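Local coordinates for protein 11S globulin isoform 1 (Cocos nucifera, PDB 5WPW) that serves as a hexameric seed storage globulin of coconut, laid down as a nutrient reserve, and is a potential food allergen, at residues A123-N128 with L219-P224. The protein carries 2 engineered substitutions. Numbering follows the deposited sequence.
Sequences AYWCYN and LQVLRP
The phenol oxygen of Y127 accepts a hydrogen bond from the backbone N of L219, with 3.0 Å between OH and N and a bent angle of 140° at the hydrogen. The bend fits the way the residue lies: L219 is laid over the tyrosine ring instead of meeting it end-on. Its CB sits over one face in a CH-pi contact, 3.5 Å from the centroid of the Y127 ring and 15° off the ring normal. With CG anti to the backbone N (chi1 -176°), the leucine runs back along the ring toward the strand, bringing L219 CD2 to 3.6 Å from Y127 CG. The two side chains thus pass in opposite directions, and tyrosine suits the place because one residue offers both a flat apolar face and a polar end.

Two residues earlier on cupin strand 124-127, W125 projects from the same side. Its buried indole is broad enough to reach two apolar side chains obliquely, CZ3 lying 4.3 Å from L219 CD2 and CH2 4.4 Å from V221 CG1. P385 of a neighbouring subunit packs on both W125 and V221, while E387 of that subunit accepts a bond from Q220 N. Between the two segments, one polar bond and apolar packing hold irregular 219-224, in the loop after strand 212-214, against the sheet at a subunit interface; L222 N to H104 NE2 is a further tie.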
# COMPACT_ATOMS: atom_id res chain seq x y z
N ALA A 123 -7.36 17.22 -19.95
CA ALA A 123 -7.91 18.47 -20.49
C ALA A 123 -8.70 19.25 -19.44
O ALA A 123 -9.53 18.69 -18.71
CB ALA A 123 -8.79 18.19 -21.70
N TYR A 124 -8.48 20.56 -19.42
CA TYR A 124 -8.97 21.48 -18.39
C TYR A 124 -9.46 22.77 -19.05
O TYR A 124 -8.79 23.27 -19.97
CB TYR A 124 -7.83 21.79 -17.43
CG TYR A 124 -8.04 22.89 -16.41
CD1 TYR A 124 -8.77 22.66 -15.26
CD2 TYR A 124 -7.45 24.14 -16.57
CE1 TYR A 124 -8.94 23.65 -14.30
CE2 TYR A 124 -7.61 25.14 -15.61
CZ TYR A 124 -8.37 24.88 -14.48
OH TYR A 124 -8.55 25.85 -13.51
N TRP A 125 -10.59 23.31 -18.58
CA TRP A 125 -11.06 24.62 -19.03
C TRP A 125 -11.73 25.35 -17.86
O TRP A 125 -12.13 24.74 -16.86
CB TRP A 125 -12.03 24.49 -20.24
CG TRP A 125 -13.25 23.66 -19.99
CD1 TRP A 125 -13.41 22.32 -20.29
CD2 TRP A 125 -14.49 24.08 -19.42
NE1 TRP A 125 -14.66 21.90 -19.92
CE2 TRP A 125 -15.34 22.96 -19.38
CE3 TRP A 125 -14.95 25.31 -18.92
CZ2 TRP A 125 -16.63 23.02 -18.86
CZ3 TRP A 125 -16.24 25.37 -18.40
CH2 TRP A 125 -17.07 24.23 -18.37
N CYS A 126 -11.87 26.67 -18.01
CA CYS A 126 -12.20 27.56 -16.89
C CYS A 126 -13.03 28.71 -17.41
O CYS A 126 -12.58 29.40 -18.33
CB CYS A 126 -10.92 28.12 -16.26
SG CYS A 126 -11.22 29.15 -14.83
N TYR A 127 -14.20 28.94 -16.81
CA TYR A 127 -15.08 30.02 -17.27
C TYR A 127 -15.47 30.93 -16.10
O TYR A 127 -15.92 30.44 -15.05
CB TYR A 127 -16.33 29.45 -17.95
CG TYR A 127 -17.39 30.50 -18.31
CD1 TYR A 127 -17.20 31.38 -19.37
CD2 TYR A 127 -18.59 30.58 -17.60
CE1 TYR A 127 -18.19 32.34 -19.72
CE2 TYR A 127 -19.59 31.54 -17.93
CZ TYR A 127 -19.38 32.41 -18.99
OH TYR A 127 -20.37 33.35 -19.32
N ASN A 128 -15.35 32.24 -16.31
CA ASN A 128 -15.71 33.24 -15.31
C ASN A 128 -17.15 33.67 -15.51
O ASN A 128 -17.45 34.41 -16.44
CB ASN A 128 -14.76 34.44 -15.42
CG ASN A 128 -15.06 35.53 -14.39
OD1 ASN A 128 -15.96 35.40 -13.55
ND2 ASN A 128 -14.29 36.60 -14.44
N LEU A 219 -21.92 31.74 -21.28
CA LEU A 219 -21.66 30.34 -21.55
C LEU A 219 -22.67 29.54 -20.74
O LEU A 219 -22.64 29.57 -19.51
CB LEU A 219 -20.23 29.96 -21.17
CG LEU A 219 -19.84 28.53 -21.52
CD1 LEU A 219 -19.45 28.48 -22.97
CD2 LEU A 219 -18.69 28.05 -20.63
N GLN A 220 -23.55 28.82 -21.42
CA GLN A 220 -24.50 27.97 -20.73
C GLN A 220 -24.00 26.53 -20.79
O GLN A 220 -23.72 26.01 -21.87
CB GLN A 220 -25.90 28.07 -21.32
CG GLN A 220 -26.57 29.42 -21.06
CD GLN A 220 -27.35 29.45 -19.76
OE1 GLN A 220 -26.95 30.10 -18.79
NE2 GLN A 220 -28.48 28.74 -19.73
N VAL A 221 -23.86 25.92 -19.62
CA VAL A 221 -23.53 24.51 -19.49
C VAL A 221 -24.53 23.92 -18.51
O VAL A 221 -25.25 24.64 -17.83
CB VAL A 221 -22.09 24.29 -18.98
CG1 VAL A 221 -21.10 25.09 -19.80
CG2 VAL A 221 -21.98 24.66 -17.51
N LEU A 222 -24.59 22.60 -18.46
CA LEU A 222 -25.46 21.98 -17.47
C LEU A 222 -24.79 22.05 -16.10
O LEU A 222 -23.64 21.63 -15.94
CB LEU A 222 -25.75 20.53 -17.84
CG LEU A 222 -26.62 20.33 -19.09
CD1 LEU A 222 -26.14 19.12 -19.87
CD2 LEU A 222 -28.04 20.09 -18.65
N ARG A 223 -25.50 22.61 -15.13
CA ARG A 223 -24.95 22.70 -13.78
C ARG A 223 -26.05 23.03 -12.78
O ARG A 223 -26.98 23.79 -13.10
CB ARG A 223 -23.87 23.77 -13.70
CG ARG A 223 -24.34 25.09 -14.23
CD ARG A 223 -23.79 26.20 -13.39
NE ARG A 223 -23.82 27.45 -14.12
CZ ARG A 223 -23.23 28.56 -13.69
NH1 ARG A 223 -22.57 28.52 -12.54
NH2 ARG A 223 -23.29 29.67 -14.41
N PRO A 224 -26.00 22.46 -11.57
CA PRO A 224 -26.95 22.82 -10.52
C PRO A 224 -26.52 24.10 -9.82
O PRO A 224 -27.24 25.10 -9.89
CB PRO A 224 -26.89 21.61 -9.56
CG PRO A 224 -25.92 20.63 -10.17
CD PRO A 224 -25.06 21.41 -11.12